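PDB 3III: CocE/NonD family hydrolase from Staphylococcus aureus subsp. aureus COL, which is probably a serine hydrolase of the alpha/beta-hydrolase fold that cleaves ester or amide bonds, its exact substrate being unknown. Local coordinates for residues 145-150 / 181-186; 256-261 / 283-288. One frame throughout, in Å; residues are numbered along the deposited sequence. Where two conformers were deposited one is given.

Interaction 1: 145-150 / 181-186; sequences DYYEVI and LNPPHL
Tyr147 and Ile150, one turn apart on helix 140-154, pack on the loop of residues 181-186 in the alpha/beta-hydrolase domain. The loop leads from helix 170-179 into strand 186-192 of the central sheet. Tyr147 makes the largest single share, with Ile150 close behind. Tyr147 CB points toward the loop, and CG lies anti to the backbone N (chi1 -180°), beside the carbonyl carbon. Pro183 covers one ring face. Its CB sits 4.2 Å from the ring centroid, 24° off the normal and offset toward the rim, as a CH-pi contact. Pro183 CG comes to 3.7 Å from Tyr147 CD2. At the ring edge, near its plane, Leu181 O lies 3.5 Å from Tyr147 CE2, and Leu181 CB touches Tyr147 CD2. Pro184 crosses the tyrosine at about a right angle, with CD reaching the phenol end.

Ile150 packs on Pro183 as well and reaches on to Leu186. Its two branches divide the work: CD1 lies 4.0 Å from Pro183 CG, while CG2, anti to the backbone N, reaches Pro183 CB and Leu186 N. Pro183 thus touches both the ring and the isoleucine. Residues 183-186 form a type I turn, with Leu186 N hydrogen-bonded to Pro183 O. Val178 of helix 170-179 also touches both Tyr147 and Ile150. His185 turns its ring away, and its ND1 is hydrogen-bonded to Glu151 OE1. Direct contacts between the segments are apolar or van der Waals. A water bridges them, hydrogen-bonded to Tyr147 OH at 3.2 Å and donating to Asn182 O at 3.0 Å.

Interaction 2: 256-261 / 283-288; sequences SQIKTP and KQAASE
This is a mainly backbone contact between two loops of the alpha/beta-hydrolase domain, where residues 256-261 lead into strand 262-267 and residues 283-288 leave helix 275-284 for strand 290-295. These two strands are parallel neighbours in the central sheet. The loops run side by side toward their strands. Ser287 makes the main polar link. Its OG, anti to the carbonyl carbon (chi1 -56°), donates to Thr260 O at 2.7 Å. The hydroxyl stands above the carbonyl plane, 42° out of it. The same OG rests 3.5 Å from Ile258 CG2, so a methyl group packs beside the bond.

Ala286 N gives a weak hydrogen bond to Ile258 O at 2.8 Å, bent to 123° at the hydrogen. Ala286 CB points toward the other loop and lies 3.3 Å from Ser256 O. Ile258 CG2 also meets Ala285 CB, and Ile258 packs on Trp176 and Ala179 of helix 170-179. At the helix end, Ser256 CA makes a CA-H...O contact with Gln284 O. Beyond Ser287 a water joins the loops, donating to Lys259 O at 2.8 Å and accepting from Glu288 N at 3.0 Å.

In the fold
Both interactions are partly buried, with centres about 15 Å apart. Interaction 1 sets a helix against a loop through an aromatic ring, prolines and aliphatic groups. Interaction 2 joins two loops mainly through backbone atoms and a serine hydroxyl. Of the touching residues, 3 of 8 are buried and 1 exposed in interaction 1, against 4 of 9 buried and 4 exposed in interaction 2. Each includes a bridging water. Three of the four segments lead into strands 186-192, 262-267 and 290-295, consecutive and parallel in the central sheet. The contacts meet directly: in one of its two conformers Asn182 ND2 probably hydrogen-bonds Gln257 O at 2.8 Å, and Leu186 CD2 packs 3.7 Å from Thr260 OG1.

Interaction 1: 145-150 / 181-186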
loop_
_atom_site.group_PDB
_atom_site.type_symbol
_atom_site.label_atom_id
_atom_site.label_comp_id
_atom_site.label_asym_id
_atom_site.label_seq_id
_atom_site.Cartn_x
_atom_site.Cartn_y
_atom_site.Cartn_z
ATOM N N ASP A 145 -16.107 -3.767 -14.812
ATOM C CA ASP A 145 -16.199 -5.208 -14.999
ATOM C C ASP A 145 -16.410 -5.904 -13.641
ATOM O O ASP A 145 -17.252 -6.780 -13.516
ATOM C CB ASP A 145 -14.924 -5.752 -15.645
ATOM C CG ASP A 145 -14.774 -5.365 -17.117
ATOM O OD1 ASP A 145 -15.772 -5.010 -17.755
ATOM O OD2 ASP A 145 -13.623 -5.420 -17.603
ATOM N N TYR A 146 -15.629 -5.498 -12.642
ATOM C CA TYR A 146 -15.726 -5.998 -11.259
ATOM C C TYR A 146 -17.142 -5.785 -10.689
ATOM O O TYR A 146 -17.764 -6.701 -10.132
ATOM C CB TYR A 146 -14.652 -5.296 -10.401
ATOM C CG TYR A 146 -14.218 -5.991 -9.091
ATOM C CD1 TYR A 146 -13.125 -5.515 -8.381
ATOM C CD2 TYR A 146 -14.938 -7.042 -8.514
ATOM C CE1 TYR A 146 -12.716 -6.105 -7.199
ATOM C CE2 TYR A 146 -14.536 -7.630 -7.315
ATOM C CZ TYR A 146 -13.415 -7.150 -6.670
ATOM O OH TYR A 146 -12.966 -7.718 -5.508
ATOM N N TYR A 147 -17.695 -4.604 -10.915
ATOM C CA TYR A 147 -19.043 -4.326 -10.507
ATOM C C TYR A 147 -20.025 -5.341 -11.090
ATOM O O TYR A 147 -20.894 -5.846 -10.354
ATOM C CB TYR A 147 -19.402 -2.931 -10.960
ATOM C CG TYR A 147 -20.783 -2.364 -10.656
ATOM C CD1 TYR A 147 -21.962 -2.887 -11.220
ATOM C CD2 TYR A 147 -20.886 -1.189 -9.941
ATOM C CE1 TYR A 147 -23.203 -2.264 -10.997
ATOM C CE2 TYR A 147 -22.126 -0.581 -9.706
ATOM C CZ TYR A 147 -23.256 -1.107 -10.231
ATOM O OH TYR A 147 -24.449 -0.464 -9.980
ATOM N N GLU A 148 -19.898 -5.641 -12.393
ATOM C CA GLU A 148 -20.793 -6.646 -12.986
ATOM C C GLU A 148 -20.703 -8.030 -12.293
ATOM O O GLU A 148 -21.747 -8.732 -12.098
ATOM C CB GLU A 148 -20.596 -6.764 -14.513
ATOM C CG GLU A 148 -20.959 -5.524 -15.312
ATOM C CD GLU A 148 -21.313 -5.810 -16.771
ATOM O OE1 GLU A 148 -22.297 -6.543 -16.955
ATOM O OE2 GLU A 148 -20.624 -5.304 -17.702
ATOM N N VAL A 149 -19.499 -8.433 -11.910
ATOM C CA VAL A 149 -19.316 -9.724 -11.298
ATOM C C VAL A 149 -19.930 -9.737 -9.877
ATOM O O VAL A 149 -20.530 -10.761 -9.465
ATOM C CB VAL A 149 -17.825 -10.201 -11.315
ATOM C CG1 VAL A 149 -17.699 -11.599 -10.714
ATOM C CG2 VAL A 149 -17.254 -10.189 -12.803
ATOM N N ILE A 150 -19.791 -8.628 -9.138
ATOM C CA ILE A 150 -20.412 -8.488 -7.812
ATOM C C ILE A 150 -21.902 -8.669 -7.914
ATOM O O ILE A 150 -22.492 -9.441 -7.162
ATOM C CB ILE A 150 -20.063 -7.118 -7.130
ATOM C CG1 ILE A 150 -18.585 -7.107 -6.769
ATOM C CG2 ILE A 150 -20.974 -6.852 -5.941
ATOM C CD1 ILE A 150 -18.032 -5.744 -6.404
ATOM N N LEU A 181 -17.810 2.977 -7.364
ATOM C CA LEU A 181 -19.005 2.850 -8.184
ATOM C C LEU A 181 -20.291 2.443 -7.383
ATOM O O LEU A 181 -21.343 2.386 -7.955
ATOM C CB LEU A 181 -18.735 1.824 -9.295
ATOM C CG LEU A 181 -17.535 2.046 -10.227
ATOM C CD1 LEU A 181 -17.373 0.862 -11.186
ATOM C CD2 LEU A 181 -17.695 3.419 -10.981
ATOM N N ASN A 182 -20.123 2.098 -6.105
ATOM C CA ASN A 182 -21.207 1.713 -5.204
ATOM C C ASN A 182 -22.098 0.577 -5.745
ATOM O O ASN A 182 -23.304 0.754 -5.938
ATOM C CB ASN A 182 -22.027 2.950 -4.855
ATOM C CG ASN A 182 -21.274 3.879 -4.007
ATOM O OD1 ASN A 182 -21.043 3.603 -2.828
ATOM N ND2 ASN A 182 -20.794 4.981 -4.603
ATOM N N PRO A 183 -21.513 -0.627 -5.932
ATOM C CA PRO A 183 -22.339 -1.740 -6.364
ATOM C C PRO A 183 -23.392 -2.005 -5.274
ATOM O O PRO A 183 -23.019 -2.063 -4.081
ATOM C CB PRO A 183 -21.317 -2.922 -6.483
ATOM C CG PRO A 183 -19.979 -2.301 -6.524
ATOM C CD PRO A 183 -20.117 -1.041 -5.713
ATOM N N PRO A 184 -24.700 -2.145 -5.649
ATOM C CA PRO A 184 -25.743 -2.271 -4.633
ATOM C C PRO A 184 -25.570 -3.474 -3.661
ATOM O O PRO A 184 -25.897 -3.345 -2.485
ATOM C CB PRO A 184 -27.025 -2.420 -5.457
ATOM C CG PRO A 184 -26.722 -1.688 -6.708
ATOM C CD PRO A 184 -25.274 -1.880 -6.967
ATOM N N HIS A 185 -24.982 -4.569 -4.126
ATOM C CA HIS A 185 -24.768 -5.749 -3.262
ATOM C C HIS A 185 -23.390 -5.883 -2.665
ATOM O O HIS A 185 -23.105 -6.893 -2.029
ATOM C CB HIS A 185 -25.192 -7.018 -4.028
ATOM C CG HIS A 185 -26.638 -6.989 -4.404
ATOM N ND1 HIS A 185 -27.095 -6.373 -5.549
ATOM C CD2 HIS A 185 -27.740 -7.416 -3.737
ATOM C CE1 HIS A 185 -28.413 -6.491 -5.603
ATOM N NE2 HIS A 185 -28.831 -7.113 -4.512
ATOM N N LEU A 186 -22.518 -4.881 -2.854
ATOM C CA LEU A 186 -21.257 -4.821 -2.136
ATOM C C LEU A 186 -21.613 -4.268 -0.748
ATOM O O LEU A 186 -21.929 -3.071 -0.597
ATOM C CB LEU A 186 -20.237 -3.897 -2.832
ATOM C CG LEU A 186 -18.878 -3.778 -2.116
ATOM C CD1 LEU A 186 -18.158 -5.138 -2.083
ATOM C CD2 LEU A 186 -18.022 -2.621 -2.707
HETATM O O HOH W 1 -24.529 2.185 -8.243
#

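Interaction 2: 256-261 / 283-288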
loop_
_atom_site.group_PDB
_atom_site.type_symbol
_atom_site.label_atom_id
_atom_site.label_comp_id
_atom_site.label_asym_id
_atom_site.label_seq_id
_atom_site.Cartn_x
_atom_site.Cartn_y
_atom_site.Cartn_z
ATOM N N SER A 256 -14.092 9.694 -2.122
ATOM C CA SER A 256 -15.222 10.221 -1.392
ATOM C C SER A 256 -16.581 9.695 -1.878
ATOM O O SER A 256 -17.619 9.922 -1.249
ATOM C CB SER A 256 -15.192 11.750 -1.432
ATOM O OG SER A 256 -15.437 12.221 -2.729
ATOM N N GLN A 257 -16.601 9.056 -3.023
ATOM C CA GLN A 257 -17.767 8.309 -3.482
ATOM C C GLN A 257 -17.997 7.014 -2.724
ATOM O O GLN A 257 -19.086 6.406 -2.822
ATOM C CB GLN A 257 -17.594 7.988 -4.957
ATOM C CG GLN A 257 -17.581 9.278 -5.849
ATOM C CD GLN A 257 -17.468 9.002 -7.332
ATOM O OE1 GLN A 257 -17.555 7.863 -7.791
ATOM N NE2 GLN A 257 -17.297 10.048 -8.098
ATOM N N ILE A 258 -16.978 6.526 -2.026
ATOM C CA ILE A 258 -17.133 5.220 -1.329
ATOM C C ILE A 258 -18.012 5.377 -0.092
ATOM O O ILE A 258 -17.728 6.217 0.815
ATOM C CB ILE A 258 -15.787 4.628 -0.949
ATOM C CG1 ILE A 258 -14.998 4.317 -2.211
ATOM C CG2 ILE A 258 -15.932 3.409 -0.061
ATOM C CD1 ILE A 258 -13.571 3.829 -1.891
ATOM N N LYS A 259 -19.070 4.580 -0.045
ATOM C CA LYS A 259 -19.962 4.520 1.126
ATOM C C LYS A 259 -19.996 3.187 1.894
ATOM O O LYS A 259 -20.617 3.085 2.975
ATOM C CB LYS A 259 -21.384 4.858 0.677
ATOM C CG LYS A 259 -21.479 6.237 0.053
ATOM C CD LYS A 259 -22.862 6.409 -0.619
ATOM C CE LYS A 259 -23.210 7.889 -0.813
ATOM N NZ LYS A 259 -24.295 8.067 -1.862
ATOM N N THR A 260 -19.387 2.166 1.304
ATOM C CA THR A 260 -19.452 0.766 1.794
ATOM C C THR A 260 -18.731 0.609 3.145
ATOM O O THR A 260 -17.672 1.156 3.341
ATOM C CB THR A 260 -18.779 -0.170 0.734
ATOM O OG1 THR A 260 -19.455 -0.028 -0.533
ATOM C CG2 THR A 260 -18.763 -1.636 1.147
ATOM N N PRO A 261 -19.325 -0.149 4.089
ATOM C CA PRO A 261 -18.607 -0.461 5.307
ATOM C C PRO A 261 -17.207 -1.018 5.022
ATOM O O PRO A 261 -17.026 -1.890 4.146
ATOM C CB PRO A 261 -19.468 -1.537 5.959
ATOM C CG PRO A 261 -20.877 -1.217 5.532
ATOM C CD PRO A 261 -20.698 -0.690 4.096
ATOM N N LYS A 283 -9.107 7.696 5.053
ATOM C CA LYS A 283 -9.406 9.085 5.407
ATOM C C LYS A 283 -10.536 9.654 4.571
ATOM O O LYS A 283 -11.401 10.284 5.111
ATOM C CB LYS A 283 -8.192 10.026 5.298
ATOM C CG LYS A 283 -7.078 9.793 6.295
ATOM C CD LYS A 283 -5.967 10.837 6.198
ATOM C CE LYS A 283 -5.294 10.877 4.831
ATOM N NZ LYS A 283 -4.102 11.800 4.695
ATOM N N GLN A 284 -10.476 9.444 3.254
ATOM C CA GLN A 284 -11.360 10.106 2.304
ATOM C C GLN A 284 -12.702 9.390 2.063
ATOM O O GLN A 284 -13.660 10.003 1.587
ATOM C CB GLN A 284 -10.671 10.231 0.946
ATOM C CG GLN A 284 -9.591 11.331 0.855
ATOM C CD GLN A 284 -9.009 11.409 -0.525
ATOM O OE1 GLN A 284 -9.749 11.366 -1.513
ATOM N NE2 GLN A 284 -7.667 11.405 -0.621
ATOM N N ALA A 285 -12.737 8.076 2.289
ATOM C CA ALA A 285 -13.985 7.332 2.120
ATOM C C ALA A 285 -15.119 8.050 2.908
ATOM O O ALA A 285 -14.917 8.448 4.083
ATOM C CB ALA A 285 -13.818 5.851 2.580
ATOM N N ALA A 286 -16.299 8.131 2.295
ATOM C CA ALA A 286 -17.487 8.710 2.913
ATOM C C ALA A 286 -18.201 7.710 3.822
ATOM O O ALA A 286 -19.083 8.072 4.563
ATOM C CB ALA A 286 -18.467 9.282 1.827
ATOM N N SER A 287 -17.780 6.455 3.786
ATOM C CA SER A 287 -18.371 5.377 4.591
ATOM C C SER A 287 -18.661 5.764 6.050
ATOM O O SER A 287 -17.776 6.192 6.749
ATOM C CB SER A 287 -17.408 4.194 4.568
ATOM O OG SER A 287 -17.123 3.805 3.227
ATOM N N GLU A 288 -19.901 5.597 6.511
ATOM C CA GLU A 288 -20.237 5.927 7.885
ATOM C C GLU A 288 -19.644 4.909 8.870
ATOM O O GLU A 288 -19.503 5.199 10.074
ATOM C CB GLU A 288 -21.771 5.983 8.023
ATOM C CG GLU A 288 -22.360 7.253 7.458
ATOM C CD GLU A 288 -23.906 7.244 7.363
ATOM O OE1 GLU A 288 -24.580 6.344 7.927
ATOM O OE2 GLU A 288 -24.444 8.156 6.707
HETATM O O HOH W 2 -21.951 5.074 4.373
#